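Local structure of phosphoglycerate oxidoreductase (Rhizobium etli, 4HY3) at residues 177-182 against 198-203; 230-235 against 255-260. The protein probably binds NAD and reduces 2-keto acids such as hydroxypyruvate or glyoxylate. All coordinates share one frame; numbering follows the deposited sequence.

How the contacts relate
Both contacts sit in the NAD-binding domain, on one parallel sheet in which strand 178-182 lies between strands 201-205 and 233-236. Contact 1 is finished along the chain before contact 2 begins; their centres are about 11 Å apart. Contact 1 joins strand 178-182 to strand 201-205 on one flank, while contact 2 lies on the other, where the start of strand 233-236 meets the loop leading into strand 261-264. Strands 178-182 and 233-236 pair directly, and Glu-178 adds a second link: its carboxylate pairs with arginines of contact 1 and with Arg-257 of contact 2. The contacts thus reach from strand 201-205 to the loop just before strand 261-264, joined by charges at the strands' N-terminal ends.

Contact 1. Residues 177-182 against 198-203; sequences SEIGIV and FRARIR
Glu-178 and Ile-179 meet Arg-201, Ile-202 and Arg-203 across two neighbouring parallel strands, whose short axes come within 4.5 Å at an angle of 23°. The backbone ladder begins where Arg-201 N donates to Ser-177 O at 2.8 Å. Ile-179 then uses both its polar backbone atoms, its N donating to Arg-201 O and its O accepting from Arg-203 N; Arg-203 O in turn takes the N-H of Ile-181. Ile-179, paired with Ile-202, thus bonds to the residues flanking it, the usual parallel pattern. The two strands belong to the beta-alpha-beta unit of strand 178-182, helix 186-195 and strand 201-205, the opening unit of a Rossmann-type NAD-binding domain. A GxGxxG pattern at Gly-183, Gly-185 and Gly-188 follows the first strand, consistent with a dinucleotide-binding turn.

On the sheet face of Ile-179, the contact is apolar. Ile-179 CD1 rests 3.7 Å from Ala-200 CB, and its side chain runs alongside that of Ile-202, pointing the same way. Ile-202 CG2 meets Ile-181 CD1 at 3.8 Å, and Leu-195 of helix 186-195 also packs on Ile-179.

The face of Glu-178 carries charge. CG stands anti to the carbonyl carbon (chi1 -58°), and the bend at chi2 brings the carboxylate to Arg-203, its plane 46° from the guanidinium. OE1 forms a salt bridge with Arg-203 NH1 at 3.2 Å, while OE2 accepts a weak hydrogen bond from NH2 at 3.3 Å. OE1 also makes a long salt bridge to Arg-201 NE, but the NH2 of Arg-201 pairs with Glu-220. A glutamine in place of Glu-178 would probably leave the guanidinium groups of Arg-203 and Arg-201 without this shared negative charge. Arg-203 NH1 additionally gives a weak hydrogen bond to Lys-230 O.

Contact 2. Residues 230-235 against 255-260; sequences KSDFIF and SMRRGA
At the N-terminal ends of the strands of the parallel Rossmann-type sheet, the turn entering strand 233-236 packs against the loop between helix 250-254 and strand 261-264. Lys-230 is the first residue to leave the conformation of helix 224-229, and the chain after it passes beneath the side chain of Arg-257. The Arg-257 guanidinium lies flat over the peptide joining Lys-230 and Ser-231: Lys-230 C is 3.4 Å from its plane, near the centre of the same face that Ser-231 N approaches. Lys-230 O comes close to NH2 but at a poor angle for a hydrogen bond.

Asp-232 takes the edge of that guanidinium. Its OD2 forms a salt bridge with Arg-257 NH1 at 2.8 Å, the carboxylate plane turned 49° from the guanidinium plane. The extended run from CG to NE carries Arg-257 across to this carboxylate. Its NH2 pairs with Glu-178, whose backbone N also gives a weak hydrogen bond to Asp-232 OD2; the guanidinium therefore serves two acids at once.

Farther into the fold, Ile-234 and the selenomethionine Met-256 reach toward each other tip to tip, CD1 to SE at 3.7 Å. Leu-228 of helix 224-229 and Phe-262 also touch Met-256, so this end of the contact is apolar.

Beyond Arg-257 the loop tightens into an inverse gamma turn centred on Gly-259. One water bridges it back to the acid, donating to Gly-259 O at 3.0 Å and to Asp-232 OD1 at 3.2 Å.

Contact 1. Residues 177-182 against 198-203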
# COMPACT_ATOMS: atom_id res chain seq x y z
N SER A 177 -5.49 -10.64 13.39
CA SER A 177 -6.26 -9.94 14.40
C SER A 177 -7.60 -9.70 13.74
O SER A 177 -7.66 -9.41 12.53
CB SER A 177 -5.68 -8.58 14.71
OG SER A 177 -6.37 -7.95 15.78
N GLU A 178 -8.67 -9.80 14.51
CA GLU A 178 -10.00 -9.64 13.94
C GLU A 178 -10.61 -8.28 14.28
O GLU A 178 -10.99 -8.03 15.45
CB GLU A 178 -10.92 -10.77 14.40
CG GLU A 178 -10.45 -12.19 14.07
CD GLU A 178 -11.20 -12.77 12.89
OE1 GLU A 178 -11.30 -12.08 11.86
OE2 GLU A 178 -11.68 -13.92 13.00
N ILE A 179 -10.72 -7.41 13.25
CA ILE A 179 -11.38 -6.10 13.44
C ILE A 179 -12.74 -5.99 12.80
O ILE A 179 -12.90 -6.28 11.61
CB ILE A 179 -10.56 -4.91 12.91
CG1 ILE A 179 -9.22 -4.82 13.63
CG2 ILE A 179 -11.35 -3.62 13.09
CD1 ILE A 179 -8.12 -4.20 12.80
N GLY A 180 -13.70 -5.52 13.59
CA GLY A 180 -15.02 -5.21 13.07
C GLY A 180 -15.49 -3.78 13.25
O GLY A 180 -15.36 -3.14 14.32
N ILE A 181 -16.08 -3.27 12.18
CA ILE A 181 -16.56 -1.90 12.19
C ILE A 181 -18.10 -1.84 12.05
O ILE A 181 -18.66 -2.32 11.05
CB ILE A 181 -15.84 -1.10 11.10
CG1 ILE A 181 -14.34 -1.29 11.26
CG2 ILE A 181 -16.17 0.37 11.23
CD1 ILE A 181 -13.51 -0.68 10.14
N VAL A 182 -18.75 -1.28 13.06
CA VAL A 182 -20.20 -1.02 13.01
C VAL A 182 -20.48 0.36 12.39
O VAL A 182 -20.37 1.41 13.05
CB VAL A 182 -20.87 -1.13 14.41
CG1 VAL A 182 -22.34 -0.74 14.34
CG2 VAL A 182 -20.72 -2.53 14.98
N PHE A 198 -1.55 -2.90 9.58
CA PHE A 198 -1.67 -3.99 10.53
C PHE A 198 -2.03 -5.32 9.92
O PHE A 198 -2.14 -6.30 10.65
CB PHE A 198 -2.67 -3.62 11.60
CG PHE A 198 -2.16 -2.58 12.53
CD1 PHE A 198 -1.73 -2.91 13.80
CD2 PHE A 198 -2.10 -1.25 12.13
CE1 PHE A 198 -1.27 -1.93 14.67
CE2 PHE A 198 -1.64 -0.26 13.00
CZ PHE A 198 -1.22 -0.61 14.27
N ARG A 199 -2.21 -5.36 8.61
CA ARG A 199 -2.50 -6.62 7.91
C ARG A 199 -3.42 -7.55 8.73
O ARG A 199 -3.21 -8.75 8.76
CB ARG A 199 -1.20 -7.33 7.52
CG ARG A 199 -0.42 -6.66 6.38
CD ARG A 199 0.62 -5.67 6.90
NE ARG A 199 1.48 -5.10 5.85
CZ ARG A 199 1.44 -3.83 5.43
NH1 ARG A 199 0.58 -2.96 5.94
NH2 ARG A 199 2.28 -3.41 4.48
N ALA A 200 -4.42 -6.94 9.37
CA ALA A 200 -5.48 -7.60 10.14
C ALA A 200 -6.70 -7.98 9.28
O ALA A 200 -6.73 -7.68 8.08
CB ALA A 200 -5.91 -6.68 11.26
N ARG A 201 -7.71 -8.62 9.88
CA ARG A 201 -8.96 -8.93 9.17
C ARG A 201 -10.14 -7.99 9.53
O ARG A 201 -10.59 -7.88 10.71
CB ARG A 201 -9.32 -10.40 9.36
CG ARG A 201 -10.65 -10.83 8.76
CD ARG A 201 -10.48 -12.22 8.22
NE ARG A 201 -11.73 -12.96 8.14
CZ ARG A 201 -12.13 -13.64 7.07
NH1 ARG A 201 -11.39 -13.67 5.96
NH2 ARG A 201 -13.29 -14.28 7.10
N ILE A 202 -10.66 -7.32 8.50
CA ILE A 202 -11.60 -6.23 8.75
C ILE A 202 -13.01 -6.45 8.20
O ILE A 202 -13.25 -6.35 6.97
CB ILE A 202 -11.01 -4.87 8.29
CG1 ILE A 202 -9.68 -4.62 9.00
CG2 ILE A 202 -12.00 -3.75 8.60
CD1 ILE A 202 -8.85 -3.52 8.39
N ARG A 203 -13.93 -6.73 9.13
CA ARG A 203 -15.35 -6.98 8.85
C ARG A 203 -16.13 -5.72 9.08
O ARG A 203 -16.03 -5.11 10.14
CB ARG A 203 -15.93 -8.06 9.77
CG ARG A 203 -15.63 -9.47 9.33
CD ARG A 203 -16.39 -10.47 10.17
NE ARG A 203 -15.74 -11.78 10.20
CZ ARG A 203 -14.82 -12.13 11.09
NH1 ARG A 203 -14.42 -11.26 12.02
NH2 ARG A 203 -14.30 -13.36 11.05

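Contact 2. Residues 230-235 against 255-260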
# COMPACT_ATOMS: atom_id res chain seq x y z
N LYS A 230 -17.52 -12.47 15.84
CA LYS A 230 -16.23 -13.02 15.43
C LYS A 230 -15.13 -11.96 15.43
O LYS A 230 -14.27 -11.95 14.54
CB LYS A 230 -16.37 -13.60 14.02
CG LYS A 230 -17.77 -14.12 13.77
CD LYS A 230 -17.90 -14.96 12.52
CE LYS A 230 -19.06 -15.91 12.72
NZ LYS A 230 -19.86 -16.05 11.47
N SER A 231 -15.15 -11.07 16.43
CA SER A 231 -14.24 -9.91 16.41
C SER A 231 -13.54 -9.60 17.74
O SER A 231 -14.15 -9.64 18.82
CB SER A 231 -14.95 -8.66 15.85
OG SER A 231 -14.89 -8.61 14.43
N ASP A 232 -12.25 -9.29 17.65
CA ASP A 232 -11.46 -8.91 18.81
C ASP A 232 -11.51 -7.42 19.04
O ASP A 232 -11.45 -6.96 20.19
CB ASP A 232 -10.03 -9.38 18.66
CG ASP A 232 -9.91 -10.89 18.59
OD1 ASP A 232 -10.27 -11.58 19.58
OD2 ASP A 232 -9.45 -11.38 17.53
N PHE A 233 -11.62 -6.65 17.95
CA PHE A 233 -11.80 -5.23 18.07
C PHE A 233 -12.97 -4.74 17.25
O PHE A 233 -13.03 -4.93 16.03
CB PHE A 233 -10.55 -4.49 17.65
CG PHE A 233 -9.31 -4.91 18.39
CD1 PHE A 233 -9.00 -4.35 19.61
CD2 PHE A 233 -8.46 -5.86 17.85
CE1 PHE A 233 -7.86 -4.73 20.29
CE2 PHE A 233 -7.32 -6.24 18.52
CZ PHE A 233 -7.02 -5.66 19.75
N ILE A 234 -13.90 -4.09 17.95
CA ILE A 234 -15.14 -3.60 17.37
C ILE A 234 -15.17 -2.10 17.58
O ILE A 234 -15.10 -1.64 18.73
CB ILE A 234 -16.38 -4.22 18.06
CG1 ILE A 234 -16.35 -5.75 17.94
CG2 ILE A 234 -17.69 -3.65 17.53
CD1 ILE A 234 -16.86 -6.41 19.19
N PHE A 235 -15.28 -1.36 16.48
CA PHE A 235 -15.42 0.09 16.48
C PHE A 235 -16.84 0.49 16.04
O PHE A 235 -17.28 0.09 14.95
CB PHE A 235 -14.43 0.72 15.48
CG PHE A 235 -12.97 0.50 15.82
CD1 PHE A 235 -12.27 1.45 16.57
CD2 PHE A 235 -12.29 -0.63 15.36
CE1 PHE A 235 -10.91 1.26 16.87
CE2 PHE A 235 -10.95 -0.82 15.66
CZ PHE A 235 -10.26 0.12 16.42
N SER A 255 -22.98 -11.45 23.42
CA SER A 255 -22.77 -12.10 22.14
C SER A 255 -21.31 -12.07 21.64
O SER A 255 -20.98 -12.69 20.63
CB SER A 255 -23.70 -11.46 21.10
OG SER A 255 -23.11 -11.45 19.81
N MSE A 256 -20.46 -11.33 22.35
CA MSE A 256 -19.10 -11.02 21.89
C MSE A 256 -18.13 -12.12 22.24
O MSE A 256 -18.50 -13.12 22.84
CB MSE A 256 -18.67 -9.65 22.48
CG MSE A 256 -18.98 -8.47 21.54
SE MSE A 256 -18.81 -6.64 22.32
CE MSE A 256 -20.19 -5.70 21.26
N ARG A 257 -16.87 -11.97 21.81
CA ARG A 257 -15.78 -12.81 22.28
C ARG A 257 -15.37 -12.36 23.65
O ARG A 257 -15.81 -11.31 24.11
CB ARG A 257 -14.57 -12.70 21.38
CG ARG A 257 -14.46 -13.78 20.34
CD ARG A 257 -13.30 -13.48 19.43
NE ARG A 257 -13.46 -14.15 18.15
CZ ARG A 257 -12.71 -13.93 17.08
NH1 ARG A 257 -11.73 -13.04 17.14
NH2 ARG A 257 -12.93 -14.60 15.96
N ARG A 258 -14.50 -13.14 24.28
CA ARG A 258 -14.24 -13.01 25.70
C ARG A 258 -13.57 -11.68 26.02
O ARG A 258 -14.26 -10.73 26.40
CB ARG A 258 -13.46 -14.23 26.22
CG ARG A 258 -13.08 -14.22 27.69
CD ARG A 258 -14.23 -14.11 28.67
NE ARG A 258 -13.66 -13.94 30.02
CZ ARG A 258 -14.25 -13.35 31.06
NH1 ARG A 258 -15.49 -12.86 30.95
NH2 ARG A 258 -13.60 -13.25 32.21
N GLY A 259 -12.25 -11.58 25.84
CA GLY A 259 -11.56 -10.32 26.11
C GLY A 259 -11.71 -9.37 24.93
O GLY A 259 -10.74 -9.04 24.25
N ALA A 260 -12.93 -8.94 24.66
CA ALA A 260 -13.16 -8.18 23.45
C ALA A 260 -12.92 -6.69 23.67
O ALA A 260 -13.15 -6.15 24.76
CB ALA A 260 -14.56 -8.44 22.92
O HOH W 1 -9.09 -10.67 22.37